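Local atomic coordinates of 3-hydroxyacyl-CoA dehydrogenase (Brucella suis, PDB entry 4O5O), a protein that probably catalyses the reversible, NAD(H)-dependent oxidation of 3-hydroxyacyl-CoA to 3-oxoacyl-CoA, as a member of the short-chain dehydrogenase family with a Rossmann-type fold. Residues S60-R65 with E83-I88; D73-I78 with L130-E135; G26-K31 with E233-V238; A95-G100 with S120-G125; A159-I164 with A257-A262. All coordinates share one frame; numbering follows the deposited sequence. Where two conformers were deposited one is given.

In the fold
The five contacts pin helices, loops and the C-terminal tail around a seven-stranded parallel Rossmann sheet. Interactions 1 and 2 share helix 71-85 and touch where Ile88 CD1 meets Ile78 CD1 at 3.8 Å. Interaction 2 also shares helix 112-137 with interaction 4, their centres about 18 Å apart. Interaction 4 borders the presumed active site, since Asn122 packs on Tyr169 and Lys173 of the YxxxK motif; the centre of interaction 5, at a subunit boundary, is about 18 Å from that of interaction 4. Interaction 3, whose centre is about 19 Å from that of interaction 4, joins the first and last long helices. Interactions 2, 4 and 5 all reach the second subunit.

Interaction 1 (S60-R65 with E83-I88); sequences SARFQR and EAFGRI
Phe85, the last residue of helix 71-85, reaches across to Arg62 on the outermost strand 61-65 of the sheet. The van der Waals part centres on the far end of its ring. Phe85 CZ lies over one face of the Arg62 guanidinium, offset toward the rim, and is 3.7 Å from Arg62 NH1. The two planes are 56° apart, so this is a tilted contact and not a stack. The aliphatic stem of the arginine joins in: Arg62 CG is 3.8 Å from Phe85 CE2 and 3.9 Å from Ala84 CB. The chain bends at chi2 (-74°), which turns CD aside instead of prolonging the line of CB and CG.

Polar contacts hold the guanidinium against the tip of the ring. Arg62 NH1 donates to Ala61 O at 3.0 Å, coming from above the carbonyl plane, and also bonds to Ala59 O. On its other branch, Arg62 NH2 gives a hydrogen to water 1 at 2.8 Å, and this water donates in turn to Ala84 O. The backbone just before the strand adds a touch, Ser60 O being 3.5 Å from Phe85 CZ. Beyond the segments, the phenylalanine rests on Val41 and Val15.

Immediately after Phe85, Gly86 takes positive phi and ends the helix. The contact thus uses arginine in two ways: its CG and the guanidinium face pack on the tip of an aromatic ring, while NH1 and NH2 keep hydrogen bonds to backbone carbonyls and water.

Interaction 2 (D73-I78 with L130-E135); sequences DGKAAI and LRLAAE
The guanidinium of Arg131, whose NH2 comes within 4.2 Å of Lys75 CE across the contact, has Leu132 CD2 over one face, 3.7 Å above the plane and offset toward the rim. Water 2 sits at its edge, in the plane, where Arg131 NH1 donates to it; Lys75 NZ donates to the same water at 2.9 Å. The two cationic ends are near each other, NZ of Lys75 being 4.5 Å from NH2 of Arg131. Asp71 forms salt bridges to both, one through each carboxylate oxygen, and this probably offsets the repulsion. Arg131 NH2 is also bonded to Asn128, and its NH1 to the carbonyl of His110 of the second subunit.

Beneath this charged rim the packing is apolar and centred on Leu132. Its CD1 presses against bare backbone, 3.4 Å from Gly74 C and 3.5 Å from Lys75 N, where Gly74, having no side chain, leaves room for the leucine methyl. The stem of Lys75 crosses the leucine at about a right angle. On the other flank, Ile78 CG1, anti to the carbonyl carbon (chi1 -61°), meets Leu132 CB at 3.8 Å. Ile78 CD1 lies against the backbone N of Ala133.

The axes of the two short segments come within 9.6 Å and cross at -32°, both running the same way. Such a pair, neighbouring helices laid on one face of a parallel sheet, is characteristic of the Rossmann fold.

Interaction 3 (G26-K31 with E233-V238); sequences GAAVSK and EYAALV
Val29 and Ala235 form the first shell, their CA atoms 4.7 Å apart, a close backbone approach. The methyl of Ala235 fits against the backbone of the other helix, with its CB 3.5 Å from Ala28 O and 3.8 Å from Val29 CA. The two methyl branches of Val29 make the other main contacts. CG2 meets the rim of Tyr234, 3.5 Å from CE1 and close to the ring plane, so the aromatic presents an edge to it and not a face. CG1, placed anti to the backbone N (chi1 180°), turns to Val238 CG1 at 4.1 Å, and the two valines cross at about a right angle. Ala28 CB completes the patch at 4.3 Å from Ala235 CB.

Small residues at the crossing are consistent with the close approach of the axes of these short segments, 8.3 Å at a signed angle of -55°.

The next shell fixes the larger groups. The hydroxyl of Tyr234 is hydrogen-bonded to Thr154 OG1 at the end of strand 149-154, which limits how the ring can shift against Val29. Val92 of the central strand 90-93 touches Val29, Tyr234 and Val238, and Met32 adds cover to Ala235 and Val238.

Helix 24-35 follows a glycine-rich turn that fits the Rossmann nucleotide-binding pattern. The side chains that meet across the seam are apolar apart from the tyrosine hydroxyl, whose bond to Thr154 lies outside the two segments; the contact rests on the fit of methyl groups, a ring edge and backbone.

Interaction 4 (A95-G100 with S120-G125); sequences AGVAPG and SINLIG
Asn122 grips the backbone of Val97 with both ends of its amide, tying the loop after strand 90-93 to helix 112-137 in the short-chain dehydrogenase fold. This is where classical members of the family keep an asparagine of the active-site tetrad, and the packing of Asn122 on Tyr169 and Lys173 of the YxxxK motif is consistent with that role.

The tight part is this two-bond clasp. Val97 N donates to Asn122 OD1 at 2.9 Å, in the plane of the amide and on a lone pair, with a 160° angle at the hydrogen. Asn122 ND2 returns a bond to Val97 O, also at 2.9 Å and straighter at 168°, and the acceptor lies in the amide plane. Together the pair fixes the rotation of the asparagine amide, whose ND2 has a second partner in Ser172 OG. Gly96 slips in close alongside, its CA 3.1 Å from Asn122 OD1. Next to the clasp, Val97 and Ile121 cross at about a right angle, and Ile121 CD1 touches both valine methyls at 3.9 Å.

The looser side is bridged by water. Ala95 O and Ile121 O do not meet directly, 4.3 Å apart, and water 3 lies 2.8 Å from each of them. Water 4 occupies a similar place between Ala95 O and Asn122 O. The two helix carbonyls, of Ile121 and Asn122, lie within a wider turn: Gly125 N skips the usual partner and, in a pi-type turn, bonds to Ser120 O at 2.8 Å.

Interaction 5 (A159-I164 with A257-A262); sequences AFDGQI and ALRMAA
The C-terminal tail of the chain, through Met260 and Ala262, lies along the turn that follows the short helix 158-161, the two touching parts running 33° apart. Two hydrogen bonds fasten it. Ile164 N donates to Ala262 O at 2.9 Å, in the carbonyl plane, and Gln163 NE2 donates to Ala261 O at the same length, with the donor tilted 31° from the Ala261 carbonyl plane. Water 6 bridges Ile164 and Ala262 as well, donating to the carbonyl oxygens of both.

Next to these bonds, Met260 packs between Asp161 and Gln163. Its chain bends at chi3 (-64°), bringing CE to 3.4 Å from Asp161 O, while SD sits 3.8 Å from Gln163 CD, the two side chains crossing at about a right angle. Ile164 CD1 reaches Ala262 CB at the outer end.

At the other end, Asp161 OD2 rests 3.5 Å from Arg259 CD, well out of the guanidinium plane, so the attraction is one of charge alone. The real salt bridge of Asp161 is to Arg253. Water 5 links the two segments at this end: it donates to Asp161 OD2 and accepts from Met260 N at 2.9 Å.

Arg185 of the second subunit bonds to Gly162 O and Met260 O, while Arg259 NH2 bonds to Gly249 O of the third subunit. Here the C-terminal tail closes over the loop after strand 149-154 of the Rossmann-type fold, at the boundary with two neighbouring subunits.

Interaction 1 (S60-R65 with E83-I88)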
# COMPACT_ATOMS: atom_id res chain seq x y z
N SER B 60 -40.50 2.22 6.54
CA SER B 60 -39.27 1.50 6.88
C SER B 60 -38.09 2.42 7.27
O SER B 60 -37.02 1.92 7.62
CB SER B 60 -38.87 0.55 5.74
OG SER B 60 -39.82 -0.50 5.63
N ALA B 61 -38.31 3.74 7.24
CA ALA B 61 -37.27 4.70 7.56
C ALA B 61 -37.65 5.58 8.76
O ALA B 61 -38.82 5.90 8.98
CB ALA B 61 -36.95 5.57 6.36
N ARG B 62 -36.63 5.97 9.53
CA ARG B 62 -36.74 6.99 10.56
C ARG B 62 -35.54 7.92 10.44
O ARG B 62 -34.48 7.51 9.98
CB ARG B 62 -36.72 6.37 11.96
CG ARG B 62 -37.79 5.33 12.26
CD ARG B 62 -39.19 5.91 12.46
NE ARG B 62 -40.10 4.84 12.86
CZ ARG B 62 -40.67 3.97 12.02
NH1 ARG B 62 -40.48 4.05 10.71
NH2 ARG B 62 -41.43 3.00 12.50
N PHE B 63 -35.68 9.16 10.87
CA PHE B 63 -34.60 10.12 10.96
C PHE B 63 -34.40 10.60 12.39
O PHE B 63 -35.36 10.84 13.13
CB PHE B 63 -34.90 11.35 10.09
CG PHE B 63 -33.90 12.47 10.26
CD1 PHE B 63 -32.59 12.31 9.84
CD2 PHE B 63 -34.25 13.68 10.86
CE1 PHE B 63 -31.64 13.32 10.01
CE2 PHE B 63 -33.32 14.70 11.03
CZ PHE B 63 -32.00 14.52 10.60
N GLN B 64 -33.13 10.74 12.78
CA GLN B 64 -32.77 11.47 14.00
C GLN B 64 -31.60 12.39 13.74
O GLN B 64 -30.53 11.95 13.32
CB GLN B 64 -32.41 10.53 15.15
CG GLN B 64 -31.98 11.28 16.42
CD GLN B 64 -32.98 12.29 16.98
OE1 GLN B 64 -32.65 13.46 17.26
NE2 GLN B 64 -34.18 11.85 17.17
N ARG B 65 -31.79 13.66 14.05
CA ARG B 65 -30.77 14.66 13.87
C ARG B 65 -29.67 14.32 14.86
O ARG B 65 -29.93 14.16 16.05
CB ARG B 65 -31.35 16.05 14.10
CG ARG B 65 -30.50 17.20 13.60
CD ARG B 65 -29.35 17.57 14.50
NE ARG B 65 -28.68 18.77 14.02
CZ ARG B 65 -27.70 19.42 14.65
NH1 ARG B 65 -27.20 18.98 15.79
NH2 ARG B 65 -27.20 20.53 14.09
N GLU B 83 -35.33 1.60 19.80
CA GLU B 83 -36.74 1.95 20.05
C GLU B 83 -37.62 1.70 18.84
O GLU B 83 -38.70 1.11 18.96
CB GLU B 83 -36.83 3.42 20.44
N ALA B 84 -37.17 2.11 17.66
CA ALA B 84 -38.02 1.99 16.47
C ALA B 84 -38.07 0.57 15.94
O ALA B 84 -39.15 0.07 15.56
CB ALA B 84 -37.53 2.93 15.38
N PHE B 85 -36.91 -0.08 15.87
CA PHE B 85 -36.79 -1.32 15.14
C PHE B 85 -36.23 -2.51 15.92
O PHE B 85 -36.16 -3.60 15.37
CB PHE B 85 -35.94 -1.09 13.89
CG PHE B 85 -36.53 -0.09 12.92
CD1 PHE B 85 -37.82 -0.27 12.39
CD2 PHE B 85 -35.80 1.01 12.51
CE1 PHE B 85 -38.36 0.64 11.49
CE2 PHE B 85 -36.32 1.91 11.61
CZ PHE B 85 -37.60 1.74 11.10
N GLY B 86 -35.80 -2.29 17.16
CA GLY B 86 -35.48 -3.37 18.09
C GLY B 86 -34.04 -3.87 18.05
O GLY B 86 -33.65 -4.64 18.92
N ARG B 87 -33.25 -3.43 17.07
CA ARG B 87 -31.91 -3.99 16.84
C ARG B 87 -31.19 -3.11 15.83
O ARG B 87 -31.81 -2.27 15.18
CB ARG B 87 -32.03 -5.43 16.29
CG ARG B 87 -32.75 -5.48 14.95
CD ARG B 87 -32.99 -6.86 14.40
NE ARG B 87 -31.74 -7.55 14.13
CZ ARG B 87 -31.27 -8.59 14.81
NH1 ARG B 87 -31.95 -9.10 15.83
NH2 ARG B 87 -30.09 -9.11 14.46
N ILE B 88 -29.89 -3.33 15.75
CA ILE B 88 -29.03 -2.75 14.72
C ILE B 88 -28.17 -3.87 14.14
O ILE B 88 -27.50 -4.61 14.87
CB ILE B 88 -28.08 -1.68 15.29
CG1 ILE B 88 -28.88 -0.49 15.82
CG2 ILE B 88 -27.08 -1.21 14.23
CD1 ILE B 88 -28.10 0.44 16.74
O HOH W 1 -41.36 2.11 15.17

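Interaction 2 (D73-I78 with L130-E135)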
# COMPACT_ATOMS: atom_id res chain seq x y z
N ASP B 73 -25.14 12.42 21.36
CA ASP B 73 -25.96 12.21 20.18
C ASP B 73 -25.76 10.81 19.64
O ASP B 73 -26.70 10.21 19.14
CB ASP B 73 -25.64 13.21 19.08
CG ASP B 73 -26.25 14.56 19.30
OD1 ASP B 73 -26.95 14.79 20.32
OD2 ASP B 73 -26.03 15.39 18.39
N GLY B 74 -24.55 10.28 19.72
CA GLY B 74 -24.32 8.94 19.24
C GLY B 74 -25.15 7.94 20.04
O GLY B 74 -25.81 7.06 19.46
N LYS B 75 -25.14 8.08 21.37
CA LYS B 75 -25.93 7.18 22.22
C LYS B 75 -27.42 7.33 21.94
O LYS B 75 -28.17 6.35 21.94
CB LYS B 75 -25.61 7.39 23.69
CG LYS B 75 -24.19 6.94 24.01
CD LYS B 75 -23.68 7.36 25.39
CE LYS B 75 -22.25 6.86 25.59
NZ LYS B 75 -21.48 7.53 26.68
N ALA B 76 -27.85 8.58 21.73
CA ALA B 76 -29.28 8.81 21.44
C ALA B 76 -29.72 8.16 20.14
O ALA B 76 -30.85 7.67 20.01
CB ALA B 76 -29.62 10.29 21.42
N ALA B 77 -28.79 8.12 19.17
CA ALA B 77 -29.05 7.54 17.86
C ALA B 77 -29.22 6.02 17.96
O ALA B 77 -30.16 5.42 17.41
CB ALA B 77 -27.93 7.89 16.89
N ILE B 78 -28.32 5.39 18.71
CA ILE B 78 -28.43 3.95 18.95
C ILE B 78 -29.77 3.65 19.62
O ILE B 78 -30.49 2.74 19.22
CB ILE B 78 -27.33 3.44 19.89
CG1 ILE B 78 -25.94 3.67 19.31
CG2 ILE B 78 -27.58 1.99 20.27
CD1 ILE B 78 -25.68 3.06 17.96
N LEU B 130 -18.97 3.92 15.36
CA LEU B 130 -18.63 2.51 15.30
C LEU B 130 -18.55 1.86 16.68
O LEU B 130 -19.02 0.74 16.85
CB LEU B 130 -17.37 2.29 14.47
CG LEU B 130 -15.98 2.34 15.03
CD1 LEU B 130 -15.63 1.10 15.86
CD2 LEU B 130 -15.05 2.44 13.84
N ARG B 131 -18.04 2.58 17.68
CA ARG B 131 -17.91 1.98 19.01
C ARG B 131 -19.30 1.70 19.60
O ARG B 131 -19.55 0.65 20.22
CB ARG B 131 -17.03 2.84 19.92
CG ARG B 131 -17.70 4.09 20.48
CD ARG B 131 -16.77 5.10 21.13
NE ARG B 131 -17.62 6.22 21.54
CZ ARG B 131 -18.21 6.37 22.71
NH1 ARG B 131 -17.88 5.62 23.75
NH2 ARG B 131 -19.10 7.35 22.83
N LEU B 132 -20.21 2.64 19.39
CA LEU B 132 -21.55 2.51 19.95
C LEU B 132 -22.40 1.48 19.17
O LEU B 132 -23.18 0.70 19.76
CB LEU B 132 -22.25 3.89 19.99
CG LEU B 132 -21.54 4.91 20.87
CD1 LEU B 132 -22.20 6.27 20.67
CD2 LEU B 132 -21.54 4.50 22.34
N ALA B 133 -22.27 1.47 17.84
CA ALA B 133 -22.98 0.47 17.07
C ALA B 133 -22.45 -0.92 17.38
O ALA B 133 -23.24 -1.87 17.47
CB ALA B 133 -22.87 0.73 15.59
N ALA B 134 -21.14 -1.05 17.52
CA ALA B 134 -20.55 -2.35 17.84
C ALA B 134 -21.08 -2.89 19.17
O ALA B 134 -21.38 -4.08 19.30
CB ALA B 134 -19.03 -2.27 17.88
N GLU B 135 -21.18 -2.00 20.15
CA GLU B 135 -21.72 -2.37 21.45
C GLU B 135 -23.13 -2.95 21.33
O GLU B 135 -23.48 -3.95 21.97
CB GLU B 135 -21.70 -1.13 22.34
CG GLU B 135 -22.14 -1.44 23.78
CD GLU B 135 -22.13 -0.23 24.68
OE1 GLU B 135 -22.46 0.88 24.22
OE2 GLU B 135 -21.76 -0.38 25.87
O HOH W 2 -19.50 5.44 26.17

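Interaction 3 (G26-K31 with E233-V238)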
# COMPACT_ATOMS: atom_id res chain seq x y z
N GLY B 26 -24.73 8.75 1.67
CA GLY B 26 -25.57 8.19 2.71
C GLY B 26 -27.04 8.10 2.30
O GLY B 26 -27.74 7.13 2.66
N ALA B 27 -27.53 9.10 1.57
CA ALA B 27 -28.91 9.04 1.03
C ALA B 27 -29.06 7.85 0.07
O ALA B 27 -30.09 7.14 0.08
CB ALA B 27 -29.28 10.33 0.33
N ALA B 28 -28.03 7.58 -0.72
CA ALA B 28 -28.07 6.47 -1.68
C ALA B 28 -28.07 5.13 -0.95
O ALA B 28 -28.77 4.19 -1.34
CB ALA B 28 -26.92 6.57 -2.65
N VAL B 29 -27.29 5.02 0.12
CA VAL B 29 -27.29 3.80 0.92
C VAL B 29 -28.67 3.59 1.53
O VAL B 29 -29.19 2.47 1.54
CB VAL B 29 -26.19 3.79 2.00
CG1 VAL B 29 -26.24 2.49 2.81
CG2 VAL B 29 -24.83 3.90 1.34
N SER B 30 -29.28 4.66 2.03
CA SER B 30 -30.58 4.56 2.67
C SER B 30 -31.63 4.07 1.67
O SER B 30 -32.45 3.21 1.98
CB SER B 30 -30.96 5.94 3.23
OG SER B 30 -30.05 6.39 4.23
N LYS B 31 -31.58 4.60 0.45
CA LYS B 31 -32.54 4.20 -0.62
C LYS B 31 -32.32 2.72 -0.98
O LYS B 31 -33.28 1.94 -1.09
CB LYS B 31 -32.40 5.11 -1.84
CG LYS B 31 -33.32 4.80 -3.01
CD LYS B 31 -33.14 5.77 -4.18
CE LYS B 31 -34.05 5.40 -5.36
NZ LYS B 31 -34.04 6.39 -6.48
N GLU B 233 -23.90 3.54 -7.08
CA GLU B 233 -22.79 2.58 -7.28
C GLU B 233 -22.01 2.33 -5.98
O GLU B 233 -21.54 1.22 -5.71
CB GLU B 233 -21.86 3.06 -8.40
CG GLU B 233 -22.55 3.08 -9.75
CD GLU B 233 -21.76 3.75 -10.86
OE1 GLU B 233 -21.43 4.96 -10.73
OE2 GLU B 233 -21.48 3.07 -11.89
N TYR B 234 -21.89 3.38 -5.16
CA TYR B 234 -21.29 3.23 -3.84
C TYR B 234 -22.21 2.34 -3.00
O TYR B 234 -21.77 1.42 -2.31
CB TYR B 234 -21.10 4.63 -3.20
CG TYR B 234 -20.73 4.60 -1.74
CD1 TYR B 234 -21.72 4.57 -0.78
CD2 TYR B 234 -19.41 4.57 -1.32
CE1 TYR B 234 -21.43 4.50 0.55
CE2 TYR B 234 -19.10 4.49 0.05
CZ TYR B 234 -20.14 4.48 0.97
OH TYR B 234 -19.93 4.40 2.33
N ALA B 235 -23.50 2.64 -3.04
CA ALA B 235 -24.48 1.84 -2.28
C ALA B 235 -24.50 0.38 -2.72
O ALA B 235 -24.71 -0.51 -1.89
CB ALA B 235 -25.88 2.44 -2.39
N ALA B 236 -24.29 0.13 -4.01
CA ALA B 236 -24.21 -1.26 -4.51
C ALA B 236 -23.02 -2.02 -3.91
O ALA B 236 -23.14 -3.19 -3.55
CB ALA B 236 -24.12 -1.26 -6.03
N LEU B 237 -21.88 -1.34 -3.75
CA LEU B 237 -20.74 -1.96 -3.10
C LEU B 237 -21.03 -2.22 -1.62
O LEU B 237 -20.66 -3.25 -1.07
CB LEU B 237 -19.48 -1.13 -3.33
CG LEU B 237 -18.20 -1.68 -2.67
CD1 LEU B 237 -17.93 -3.12 -3.13
CD2 LEU B 237 -16.99 -0.79 -2.93
N VAL B 238 -21.69 -1.26 -0.96
CA VAL B 238 -22.10 -1.47 0.43
C VAL B 238 -22.97 -2.74 0.51
O VAL B 238 -22.77 -3.61 1.37
CB VAL B 238 -22.90 -0.26 0.95
CG1 VAL B 238 -23.62 -0.60 2.26
CG2 VAL B 238 -21.97 0.95 1.10

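Interaction 4 (A95-G100 with S120-G125)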
# COMPACT_ATOMS: atom_id res chain seq x y z
N ALA B 95 -20.99 10.18 6.82
CA ALA B 95 -20.80 11.59 7.18
C ALA B 95 -19.37 12.04 6.99
O ALA B 95 -18.45 11.44 7.50
CB ALA B 95 -21.20 11.85 8.63
N GLY B 96 -19.21 13.13 6.27
CA GLY B 96 -17.88 13.68 6.07
C GLY B 96 -17.93 15.04 5.44
O GLY B 96 -18.96 15.44 4.89
N VAL B 97 -16.83 15.76 5.62
CA VAL B 97 -16.59 17.03 4.99
C VAL B 97 -15.26 16.96 4.26
O VAL B 97 -14.34 16.30 4.72
CB VAL B 97 -16.59 18.22 6.01
CG1 VAL B 97 -17.98 18.34 6.62
CG2 VAL B 97 -15.56 18.05 7.13
N ALA B 98 -15.16 17.65 3.15
CA ALA B 98 -13.98 17.55 2.27
C ALA B 98 -13.44 18.93 1.85
O ALA B 98 -13.34 19.26 0.67
CB ALA B 98 -14.33 16.72 1.04
N PRO B 99 -13.07 19.75 2.84
CA PRO B 99 -12.54 21.05 2.46
C PRO B 99 -11.15 20.93 1.85
O PRO B 99 -10.49 19.88 1.96
CB PRO B 99 -12.51 21.80 3.79
CG PRO B 99 -12.23 20.73 4.80
CD PRO B 99 -12.93 19.49 4.29
N GLY B 100 -10.78 21.98 1.11
CA GLY B 100 -9.42 22.18 0.65
C GLY B 100 -8.84 23.40 1.32
O GLY B 100 -9.49 24.44 1.42
N SER B 120 -12.44 15.92 13.39
CA SER B 120 -13.55 15.66 14.30
C SER B 120 -14.74 14.99 13.59
O SER B 120 -15.24 13.95 14.05
CB SER B 120 -14.01 16.96 14.99
OG SER B 120 -15.15 16.72 15.78
N ILE B 121 -15.19 15.57 12.49
CA ILE B 121 -16.34 15.02 11.80
C ILE B 121 -16.00 13.67 11.15
O ILE B 121 -16.72 12.69 11.29
CB ILE B 121 -16.87 16.00 10.75
CG1 ILE B 121 -17.42 17.28 11.41
CG2 ILE B 121 -17.96 15.33 9.91
CD1 ILE B 121 -17.59 18.45 10.47
N ASN B 122 -14.90 13.64 10.41
CA ASN B 122 -14.64 12.52 9.51
C ASN B 122 -14.08 11.29 10.23
O ASN B 122 -14.42 10.15 9.87
CB ASN B 122 -13.61 12.92 8.47
CG ASN B 122 -14.13 13.90 7.47
OD1 ASN B 122 -15.28 14.32 7.54
ND2 ASN B 122 -13.30 14.25 6.50
N LEU B 123 -13.23 11.52 11.24
CA LEU B 123 -12.50 10.47 11.92
C LEU B 123 -13.07 10.20 13.32
O LEU B 123 -13.49 9.08 13.61
CB LEU B 123 -11.01 10.79 11.96
CG LEU B 123 -10.13 9.77 12.69
CD1 LEU B 123 -10.34 8.35 12.17
CD2 LEU B 123 -8.68 10.19 12.58
N ILE B 124 -13.13 11.22 14.16
CA ILE B 124 -13.71 11.04 15.48
C ILE B 124 -15.17 10.63 15.39
O ILE B 124 -15.61 9.71 16.10
CB ILE B 124 -13.48 12.24 16.40
CG1 ILE B 124 -11.96 12.42 16.59
CG2 ILE B 124 -14.18 12.03 17.76
CD1 ILE B 124 -11.55 13.69 17.29
N GLY B 125 -15.93 11.25 14.49
CA GLY B 125 -17.35 10.88 14.33
C GLY B 125 -17.55 9.44 13.89
O GLY B 125 -18.45 8.75 14.36
O HOH W 3 -17.87 10.45 10.06
O HOH W 4 -15.61 10.12 7.31

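Interaction 5 (A159-I164 with A257-A262)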
# COMPACT_ATOMS: atom_id res chain seq x y z
N ALA B 159 -6.95 9.27 0.85
CA ALA B 159 -6.11 8.50 1.81
C ALA B 159 -4.86 7.94 1.14
O ALA B 159 -3.95 7.55 1.84
CB ALA B 159 -6.91 7.36 2.44
N PHE B 160 -4.85 7.89 -0.20
CA PHE B 160 -3.80 7.28 -1.00
C PHE B 160 -3.06 8.31 -1.86
O PHE B 160 -1.86 8.23 -1.98
CB PHE B 160 -4.38 6.18 -1.93
CG PHE B 160 -5.04 5.05 -1.19
CD1 PHE B 160 -4.28 4.04 -0.62
CD2 PHE B 160 -6.42 4.98 -1.05
CE1 PHE B 160 -4.88 3.00 0.07
CE2 PHE B 160 -7.02 3.94 -0.35
CZ PHE B 160 -6.25 2.96 0.21
N ASP B 161 -3.80 9.23 -2.48
CA ASP B 161 -3.27 10.14 -3.52
C ASP B 161 -3.59 11.59 -3.22
O ASP B 161 -3.92 12.35 -4.13
CB ASP B 161 -3.88 9.74 -4.88
CG ASP B 161 -3.58 8.29 -5.26
OD1 ASP B 161 -2.38 7.87 -5.18
OD2 ASP B 161 -4.51 7.57 -5.59
N GLY B 162 -3.48 12.00 -1.96
CA GLY B 162 -3.94 13.32 -1.56
C GLY B 162 -3.37 14.46 -2.39
O GLY B 162 -2.18 14.51 -2.69
N GLN B 163 -4.25 15.38 -2.79
CA GLN B 163 -3.86 16.50 -3.59
C GLN B 163 -3.38 17.66 -2.73
O GLN B 163 -3.63 17.73 -1.55
CB GLN B 163 -5.08 16.97 -4.43
CG GLN B 163 -5.70 15.88 -5.30
CD GLN B 163 -6.66 16.44 -6.33
OE1 GLN B 163 -7.73 16.94 -5.98
NE2 GLN B 163 -6.24 16.45 -7.59
N ILE B 164 -2.75 18.64 -3.39
CA ILE B 164 -2.49 19.91 -2.75
C ILE B 164 -3.80 20.46 -2.15
O ILE B 164 -4.81 20.51 -2.82
CB ILE B 164 -1.86 20.91 -3.75
CG1 ILE B 164 -0.47 20.40 -4.17
CG2 ILE B 164 -1.81 22.30 -3.15
CD1 ILE B 164 0.15 21.17 -5.33
N ALA B 257 -10.29 3.67 -11.44
CA ALA B 257 -8.82 3.70 -11.63
C ALA B 257 -8.20 5.07 -11.53
O ALA B 257 -7.06 5.29 -11.94
CB ALA B 257 -8.40 2.97 -12.92
N LEU B 258 -8.94 6.03 -10.95
CA LEU B 258 -8.39 7.36 -10.71
C LEU B 258 -7.14 7.29 -9.84
O LEU B 258 -7.13 6.59 -8.80
CB LEU B 258 -9.44 8.20 -10.00
CG LEU B 258 -9.05 9.58 -9.45
CD1 LEU B 258 -8.72 10.52 -10.56
CD2 LEU B 258 -10.12 10.14 -8.54
N ARG B 259 -6.13 8.04 -10.24
CA ARG B 259 -4.97 8.32 -9.37
C ARG B 259 -4.78 9.84 -9.37
O ARG B 259 -4.24 10.40 -10.30
CB ARG B 259 -3.71 7.60 -9.84
CG ARG B 259 -3.82 6.09 -9.79
CD ARG B 259 -3.95 5.55 -8.36
NE ARG B 259 -3.96 4.11 -8.27
CZ ARG B 259 -5.00 3.31 -8.44
NH1 ARG B 259 -6.20 3.77 -8.77
NH2 ARG B 259 -4.85 2.00 -8.25
N MET B 260 -5.23 10.52 -8.32
CA MET B 260 -5.29 11.97 -8.39
C MET B 260 -3.91 12.57 -8.51
O MET B 260 -3.00 12.22 -7.78
CB MET B 260 -5.97 12.55 -7.15
CG MET B 260 -7.45 12.18 -6.99
SD MET B 260 -8.24 13.06 -5.66
CE MET B 260 -7.35 12.46 -4.22
N ALA B 261 -3.82 13.53 -9.40
CA ALA B 261 -2.64 14.35 -9.54
C ALA B 261 -2.57 15.38 -8.41
O ALA B 261 -3.51 15.59 -7.67
CB ALA B 261 -2.70 15.06 -10.89
N ALA B 262 -1.46 16.08 -8.31
CA ALA B 262 -1.30 17.07 -7.26
C ALA B 262 -2.32 18.20 -7.34
O ALA B 262 -2.72 18.74 -6.32
CB ALA B 262 0.11 17.65 -7.32
O HOH W 5 -6.81 8.84 -6.50
O HOH W 6 -4.91 20.62 -5.53